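Local atomic coordinates of Exo beta-1,2-glucooligosaccharide sophorohydrolase (non-reducing end) (PDB entry 5Z06), a protein that hydrolyses linear beta-1,2-glucan and beta-1,2-glucooligosaccharides of four or more units, working from the non-reducing end to release sophorose. Residues Gly316-Met320 with Thr379-Phe383; Asp319-Thr323 with Ser369-Thr375. The contacts are given in a common frame with arbitrary orientation. Numbering follows the deposited sequence.

Contact 1: Gly316-Met320 with Thr379-Phe383; sequences GRNDM and TVAFF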
ATOM      1  N   GLY A 316      -0.090   6.583   5.573  1.00 26.34           N
ATOM      2  CA  GLY A 316      -1.218   7.311   4.998  1.00 26.57           C
ATOM      3  C   GLY A 316      -1.850   8.195   6.054  1.00 28.19           C
ATOM      4  O   GLY A 316      -1.143   8.734   6.910  1.00 29.17           O
ATOM      5  N   ARG A 317      -3.168   8.357   5.980  1.00 27.43           N
ATOM      6  CA  ARG A 317      -3.918   8.988   7.052  1.00 29.67           C
ATOM      7  C   ARG A 317      -3.762   8.134   8.273  1.00 30.45           C
ATOM      8  O   ARG A 317      -3.849   6.913   8.204  1.00 33.69           O
ATOM      9  CB  ARG A 317      -5.399   9.089   6.722  1.00 28.83           C
ATOM     10  CG  ARG A 317      -5.668   9.971   5.529  1.00 29.81           C
ATOM     11  CD  ARG A 317      -5.293  11.420   5.807  1.00 30.28           C
ATOM     12  NE  ARG A 317      -5.715  12.214   4.667  1.00 28.57           N
ATOM     13  CZ  ARG A 317      -6.948  12.679   4.486  1.00 29.37           C
ATOM     14  NH1 ARG A 317      -7.907  12.465   5.388  1.00 30.74           N
ATOM     15  NH2 ARG A 317      -7.221  13.375   3.395  1.00 28.98           N
ATOM     16  N   ASN A 318      -3.495   8.788   9.384  1.00 31.62           N
ATOM     17  CA  ASN A 318      -3.329   8.116  10.639  1.00 35.50           C
ATOM     18  C   ASN A 318      -4.667   7.554  11.146  1.00 34.80           C
ATOM     19  O   ASN A 318      -4.717   6.481  11.782  1.00 36.00           O
ATOM     20  CB  ASN A 318      -2.702   9.089  11.638  1.00 39.42           C
ATOM     21  CG  ASN A 318      -2.483   8.467  12.995  1.00 46.94           C
ATOM     22  OD1 ASN A 318      -2.962   8.980  14.021  1.00 53.99           O
ATOM     23  ND2 ASN A 318      -1.776   7.343  13.014  1.00 49.18           N
ATOM     24  N   ASP A 319      -5.752   8.270  10.873  1.00 33.35           N
ATOM     25  CA  ASP A 319      -7.044   7.975  11.502  1.00 33.26           C
ATOM     26  C   ASP A 319      -8.061   7.347  10.587  1.00 31.64           C
ATOM     27  O   ASP A 319      -9.061   6.817  11.053  1.00 31.80           O
ATOM     28  CB  ASP A 319      -7.649   9.254  12.078  1.00 33.98           C
ATOM     29  CG  ASP A 319      -6.764   9.899  13.134  1.00 35.44           C
ATOM     30  OD1 ASP A 319      -5.938   9.206  13.769  1.00 36.82           O
ATOM     31  OD2 ASP A 319      -6.908  11.111  13.326  1.00 38.14           O
ATOM     32  N   MET A 320      -7.812   7.382   9.289  1.00 30.08           N
ATOM     33  CA  MET A 320      -8.817   6.975   8.352  1.00 29.76           C
ATOM     34  C   MET A 320      -8.708   5.499   8.090  1.00 29.34           C
ATOM     35  O   MET A 320      -7.674   5.021   7.637  1.00 32.69           O
ATOM     36  CB  MET A 320      -8.658   7.745   7.051  1.00 30.67           C
ATOM     37  CG  MET A 320      -9.773   7.528   6.081  1.00 29.13           C
ATOM     38  SD  MET A 320      -9.429   8.451   4.583  1.00 31.02           S
ATOM     39  CE  MET A 320      -8.155   7.429   3.836  1.00 30.37           C
ATOM     40  N   THR A 379     -17.745   9.438   8.652  1.00 34.73           N
ATOM     41  CA  THR A 379     -17.330   9.223   7.289  1.00 32.09           C
ATOM     42  C   THR A 379     -16.323  10.285   6.859  1.00 32.07           C
ATOM     43  O   THR A 379     -16.402  11.437   7.260  1.00 31.03           O
ATOM     44  CB  THR A 379     -18.559   9.190   6.396  1.00 32.01           C
ATOM     45  OG1 THR A 379     -19.247   7.968   6.671  1.00 31.09           O
ATOM     46  CG2 THR A 379     -18.222   9.299   4.877  1.00 32.87           C
ATOM     47  N   VAL A 380     -15.341   9.850   6.085  1.00 30.19           N
ATOM     48  CA  VAL A 380     -14.356  10.731   5.500  1.00 31.29           C
ATOM     49  C   VAL A 380     -14.620  10.655   4.009  1.00 30.55           C
ATOM     50  O   VAL A 380     -14.650   9.574   3.443  1.00 32.84           O
ATOM     51  CB  VAL A 380     -12.906  10.274   5.834  1.00 31.07           C
ATOM     52  CG1 VAL A 380     -11.875  11.163   5.142  1.00 29.99           C
ATOM     53  CG2 VAL A 380     -12.694  10.264   7.346  1.00 31.24           C
ATOM     54  N   ALA A 381     -14.804  11.810   3.384  1.00 30.78           N
ATOM     55  CA  ALA A 381     -15.059  11.910   1.958  1.00 31.19           C
ATOM     56  C   ALA A 381     -13.714  11.977   1.229  1.00 32.21           C
ATOM     57  O   ALA A 381     -13.397  12.915   0.500  1.00 30.18           O
ATOM     58  CB  ALA A 381     -15.934  13.123   1.674  1.00 30.26           C
ATOM     59  N   PHE A 382     -12.940  10.913   1.407  1.00 33.49           N
ATOM     60  CA  PHE A 382     -11.572  10.857   0.940  1.00 30.98           C
ATOM     61  C   PHE A 382     -11.459  10.942  -0.576  1.00 30.61           C
ATOM     62  O   PHE A 382     -10.540  11.558  -1.075  1.00 26.64           O
ATOM     63  CB  PHE A 382     -10.912   9.573   1.430  1.00 30.20           C
ATOM     64  CG  PHE A 382      -9.448   9.492   1.127  1.00 28.98           C
ATOM     65  CD1 PHE A 382      -8.568  10.433   1.650  1.00 28.70           C
ATOM     66  CD2 PHE A 382      -8.946   8.471   0.323  1.00 28.69           C
ATOM     67  CE1 PHE A 382      -7.219  10.361   1.383  1.00 28.22           C
ATOM     68  CE2 PHE A 382      -7.597   8.392   0.050  1.00 29.00           C
ATOM     69  CZ  PHE A 382      -6.731   9.338   0.581  1.00 29.54           C
ATOM     70  N   PHE A 383     -12.392  10.316  -1.286  1.00 31.48           N
ATOM     71  CA  PHE A 383     -12.414  10.336  -2.756  1.00 34.70           C
ATOM     72  C   PHE A 383     -13.116  11.547  -3.375  1.00 37.27           C
ATOM     73  O   PHE A 383     -13.221  11.645  -4.609  1.00 40.24           O
ATOM     74  CB  PHE A 383     -13.054   9.051  -3.302  1.00 33.48           C
ATOM     75  CG  PHE A 383     -12.198   7.826  -3.180  1.00 32.20           C
ATOM     76  CD1 PHE A 383     -10.860   7.880  -2.772  1.00 31.13           C
ATOM     77  CD2 PHE A 383     -12.725   6.613  -3.564  1.00 31.04           C
ATOM     78  CE1 PHE A 383     -10.105   6.738  -2.708  1.00 32.46           C
ATOM     79  CE2 PHE A 383     -11.967   5.469  -3.505  1.00 33.42           C
ATOM     80  CZ  PHE A 383     -10.659   5.535  -3.070  1.00 33.68           C
TER
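The contact between G316-M320 and T379-F383 is made by side chains: four residues, R317, M320, V380 and F382, account for the 218 Å² buried. The backbones stay well apart, the nearest CA pair being M320 with V380 at 7.3 Å. Apolar contact dominates. The extended side chain of M320 reaches into the space between V380 and F382, with M320 SD 3.7 Å from V380 CG1 and 3.6 Å from F382 CG. M320 CE sits 3.6 Å from the centroid of the F382 ring and 9° off its normal, a CH-pi contact over the face. The sulfur, SD, lies obliquely, 4.1 Å from that centroid and 34° off the normal, which makes this a Met-aromatic pair. R317 contributes differently: its NH2 comes to 3.6 Å from F382 CE1 near the plane of the ring, so it meets the ring edge while the guanidinium turns a face to that carbon. The presentation is consistent with the backbone turn: A381, the centre of an inverse gamma turn, has its CA-to-CB bond pointing away, while those of V380 and F382 point toward the other segment. Around the contact, R317 forms a salt bridge with D79 in the loop between strands 65-71 and 86-93, while V380 and F382 lie against F371 of strand 371-373, next to strand 320-322.

Contact 2: Asp319-Thr323 with Ser369-Thr375; sequences DMIAT and SHFIDGT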
ATOM      1  N   ASP A 319      -5.752   8.270  10.873  1.00 33.35           N
ATOM      2  CA  ASP A 319      -7.044   7.975  11.502  1.00 33.26           C
ATOM      3  C   ASP A 319      -8.061   7.347  10.587  1.00 31.64           C
ATOM      4  O   ASP A 319      -9.061   6.817  11.053  1.00 31.80           O
ATOM      5  CB  ASP A 319      -7.649   9.254  12.078  1.00 33.98           C
ATOM      6  CG  ASP A 319      -6.764   9.899  13.134  1.00 35.44           C
ATOM      7  OD1 ASP A 319      -5.938   9.206  13.769  1.00 36.82           O
ATOM      8  OD2 ASP A 319      -6.908  11.111  13.326  1.00 38.14           O
ATOM      9  N   MET A 320      -7.812   7.382   9.289  1.00 30.08           N
ATOM     10  CA  MET A 320      -8.817   6.975   8.352  1.00 29.76           C
ATOM     11  C   MET A 320      -8.708   5.499   8.090  1.00 29.34           C
ATOM     12  O   MET A 320      -7.674   5.021   7.637  1.00 32.69           O
ATOM     13  CB  MET A 320      -8.658   7.745   7.051  1.00 30.67           C
ATOM     14  CG  MET A 320      -9.773   7.528   6.081  1.00 29.13           C
ATOM     15  SD  MET A 320      -9.429   8.451   4.583  1.00 31.02           S
ATOM     16  CE  MET A 320      -8.155   7.429   3.836  1.00 30.37           C
ATOM     17  N   ILE A 321      -9.800   4.792   8.349  1.00 30.46           N
ATOM     18  CA  ILE A 321      -9.916   3.384   8.008  1.00 28.91           C
ATOM     19  C   ILE A 321     -10.722   3.198   6.750  1.00 28.34           C
ATOM     20  O   ILE A 321     -11.551   4.026   6.389  1.00 28.98           O
ATOM     21  CB  ILE A 321     -10.419   2.512   9.172  1.00 29.16           C
ATOM     22  CG1 ILE A 321     -11.847   2.835   9.610  1.00 29.25           C
ATOM     23  CG2 ILE A 321      -9.449   2.619  10.323  1.00 28.78           C
ATOM     24  CD1 ILE A 321     -12.892   1.936   8.996  1.00 31.19           C
ATOM     25  N   ALA A 322     -10.381   2.140   6.031  1.00 27.29           N
ATOM     26  CA  ALA A 322     -11.071   1.763   4.806  1.00 26.68           C
ATOM     27  C   ALA A 322     -11.909   0.553   5.193  1.00 26.58           C
ATOM     28  O   ALA A 322     -11.391  -0.412   5.742  1.00 23.76           O
ATOM     29  CB  ALA A 322     -10.081   1.411   3.718  1.00 25.94           C
ATOM     30  N   THR A 323     -13.208   0.629   4.939  1.00 23.96           N
ATOM     31  CA  THR A 323     -14.112  -0.387   5.408  1.00 24.47           C
ATOM     32  C   THR A 323     -13.996  -1.681   4.645  1.00 25.04           C
ATOM     33  O   THR A 323     -14.126  -2.738   5.241  1.00 26.09           O
ATOM     34  CB  THR A 323     -15.548   0.123   5.327  1.00 25.16           C
ATOM     35  OG1 THR A 323     -15.758   0.640   4.022  1.00 23.83           O
ATOM     36  CG2 THR A 323     -15.738   1.216   6.355  1.00 23.47           C
ATOM     37  N   SER A 369     -19.772   3.844   4.794  1.00 25.38           N
ATOM     38  CA  SER A 369     -18.945   4.506   3.810  1.00 27.35           C
ATOM     39  C   SER A 369     -17.634   3.742   3.608  1.00 29.03           C
ATOM     40  O   SER A 369     -17.258   2.876   4.398  1.00 26.91           O
ATOM     41  CB  SER A 369     -18.603   5.909   4.289  1.00 27.87           C
ATOM     42  OG  SER A 369     -17.947   5.864   5.536  1.00 27.60           O
ATOM     43  N   HIS A 370     -16.946   4.113   2.544  1.00 27.00           N
ATOM     44  CA  HIS A 370     -15.665   3.562   2.204  1.00 26.29           C
ATOM     45  C   HIS A 370     -14.668   3.888   3.296  1.00 26.80           C
ATOM     46  O   HIS A 370     -13.923   3.029   3.736  1.00 25.83           O
ATOM     47  CB  HIS A 370     -15.191   4.191   0.906  1.00 24.47           C
ATOM     48  CG  HIS A 370     -14.010   3.523   0.291  1.00 23.52           C
ATOM     49  ND1 HIS A 370     -13.774   3.592  -1.064  1.00 23.25           N
ATOM     50  CD2 HIS A 370     -13.003   2.783   0.816  1.00 22.44           C
ATOM     51  CE1 HIS A 370     -12.663   2.933  -1.342  1.00 24.11           C
ATOM     52  NE2 HIS A 370     -12.181   2.419  -0.224  1.00 23.00           N
ATOM     53  N   PHE A 371     -14.655   5.156   3.688  1.00 28.19           N
ATOM     54  CA  PHE A 371     -13.705   5.645   4.646  1.00 27.61           C
ATOM     55  C   PHE A 371     -14.411   6.193   5.854  1.00 28.86           C
ATOM     56  O   PHE A 371     -15.429   6.883   5.734  1.00 31.44           O
ATOM     57  CB  PHE A 371     -12.856   6.691   4.004  1.00 25.83           C
ATOM     58  CG  PHE A 371     -12.133   6.189   2.815  1.00 26.14           C
ATOM     59  CD1 PHE A 371     -11.035   5.347   2.973  1.00 25.80           C
ATOM     60  CD2 PHE A 371     -12.541   6.533   1.530  1.00 25.55           C
ATOM     61  CE1 PHE A 371     -10.351   4.862   1.865  1.00 26.20           C
ATOM     62  CE2 PHE A 371     -11.853   6.071   0.426  1.00 26.42           C
ATOM     63  CZ  PHE A 371     -10.742   5.239   0.591  1.00 26.02           C
ATOM     64  N   ILE A 372     -13.875   5.844   7.014  1.00 27.84           N
ATOM     65  CA  ILE A 372     -14.358   6.338   8.278  1.00 28.96           C
ATOM     66  C   ILE A 372     -13.155   6.799   9.093  1.00 29.86           C
ATOM     67  O   ILE A 372     -12.062   6.217   9.019  1.00 29.72           O
ATOM     68  CB  ILE A 372     -15.120   5.258   9.042  1.00 27.67           C
ATOM     69  CG1 ILE A 372     -16.087   4.511   8.106  1.00 28.60           C
ATOM     70  CG2 ILE A 372     -15.849   5.885  10.222  1.00 27.66           C
ATOM     71  CD1 ILE A 372     -16.793   3.312   8.732  1.00 30.24           C
ATOM     72  N   ASP A 373     -13.359   7.851   9.864  1.00 28.56           N
ATOM     73  CA  ASP A 373     -12.353   8.302  10.795  1.00 30.97           C
ATOM     74  C   ASP A 373     -12.513   7.388  11.999  1.00 30.22           C
ATOM     75  O   ASP A 373     -13.538   7.405  12.671  1.00 27.81           O
ATOM     76  CB  ASP A 373     -12.537   9.795  11.127  1.00 32.09           C
ATOM     77  CG  ASP A 373     -11.458  10.338  12.036  1.00 32.27           C
ATOM     78  OD1 ASP A 373     -11.011   9.633  12.962  1.00 33.55           O
ATOM     79  OD2 ASP A 373     -11.068  11.496  11.845  1.00 36.55           O
ATOM     80  N   GLY A 374     -11.484   6.581  12.245  1.00 30.44           N
ATOM     81  CA  GLY A 374     -11.485   5.597  13.314  1.00 30.12           C
ATOM     82  C   GLY A 374     -11.633   6.168  14.704  1.00 30.25           C
ATOM     83  O   GLY A 374     -12.076   5.486  15.595  1.00 32.04           O
ATOM     84  N   THR A 375     -11.248   7.422  14.883  1.00 32.33           N
ATOM     85  CA  THR A 375     -11.355   8.099  16.154  1.00 33.60           C
ATOM     86  C   THR A 375     -12.738   8.670  16.394  1.00 34.93           C
ATOM     87  O   THR A 375     -13.069   8.952  17.522  1.00 38.64           O
ATOM     88  CB  THR A 375     -10.342   9.262  16.249  1.00 33.93           C
ATOM     89  OG1 THR A 375     -10.634  10.249  15.255  1.00 35.84           O
ATOM     90  CG2 THR A 375      -8.904   8.766  16.055  1.00 34.16           C
TER
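D319-T323 and S369-T375 form a two-stranded antiparallel sheet, strand 320-322 against strand 371-373, with axes 4.6 Å apart at closest approach and N-to-C directions at 148°. D319, F371 and I372 lose the most surface to the contact. D319 opens the ladder through its carbonyl: G374 N donates to D319 O at 2.7 Å and 165°, just before the first bridge, M320 with D373. Its side chain lies beside that of D373, with D319 CB 3.5 Å from D373 OD1 and the like charges D319 OD2 and D373 OD1 4.4 Å apart. I372 forms the central hydrogen-bonded pair with I321, where I321 N to I372 O measures 2.8 Å and I372 N to I321 O 3.0 Å. Both isoleucine side chains project from the same face, with I321 CD1 4.0 Å from I372 CB; farther along, I372 CD1 packs 3.3 Å from T323 CG2. F371 belongs to the other face and to the non-hydrogen-bonded pair with A322. Its ring is approached by A322 CB, 3.9 Å from F371 CE1, and by M320 CE, 3.7 Å from F371 CD1, while M320 SD lies obliquely 4.5 Å from the ring centroid in a Met-aromatic contact. A322 is also the N-cap of helix 323-338, so the pairing runs directly into the helix start: T323 N donates to H370 O at 2.8 Å. At the opposite end D373 makes an Asx turn, in which D373 OD1 accepts from T375 N at 2.9 Å and, in a very short bond of 2.4 Å, from T375 OG1.

In the fold
Followed from the N terminus, the chain leaves strand 313-314, passes through 316-320 and enters strand 320-322, then runs through helices 323-338 and 344-360 before returning as strand 371-373. That return is contact 2, which closes a loop of 45 residues, 32 of them helical. The chain then continues to 379-383, whose contact 1 closes a wider loop of 58 residues that encloses the first. D319 and M320 lie in both first segments, but of the two only M320 touches the second segment in each contact. The later segments also meet directly: V380 N lies 3.0 Å from F371 O, a probable hydrogen bond. Together they tie the loop before strand 320-322 and the start of helix 323-338 to strand 371-373 and the loop preceding strand 390-391.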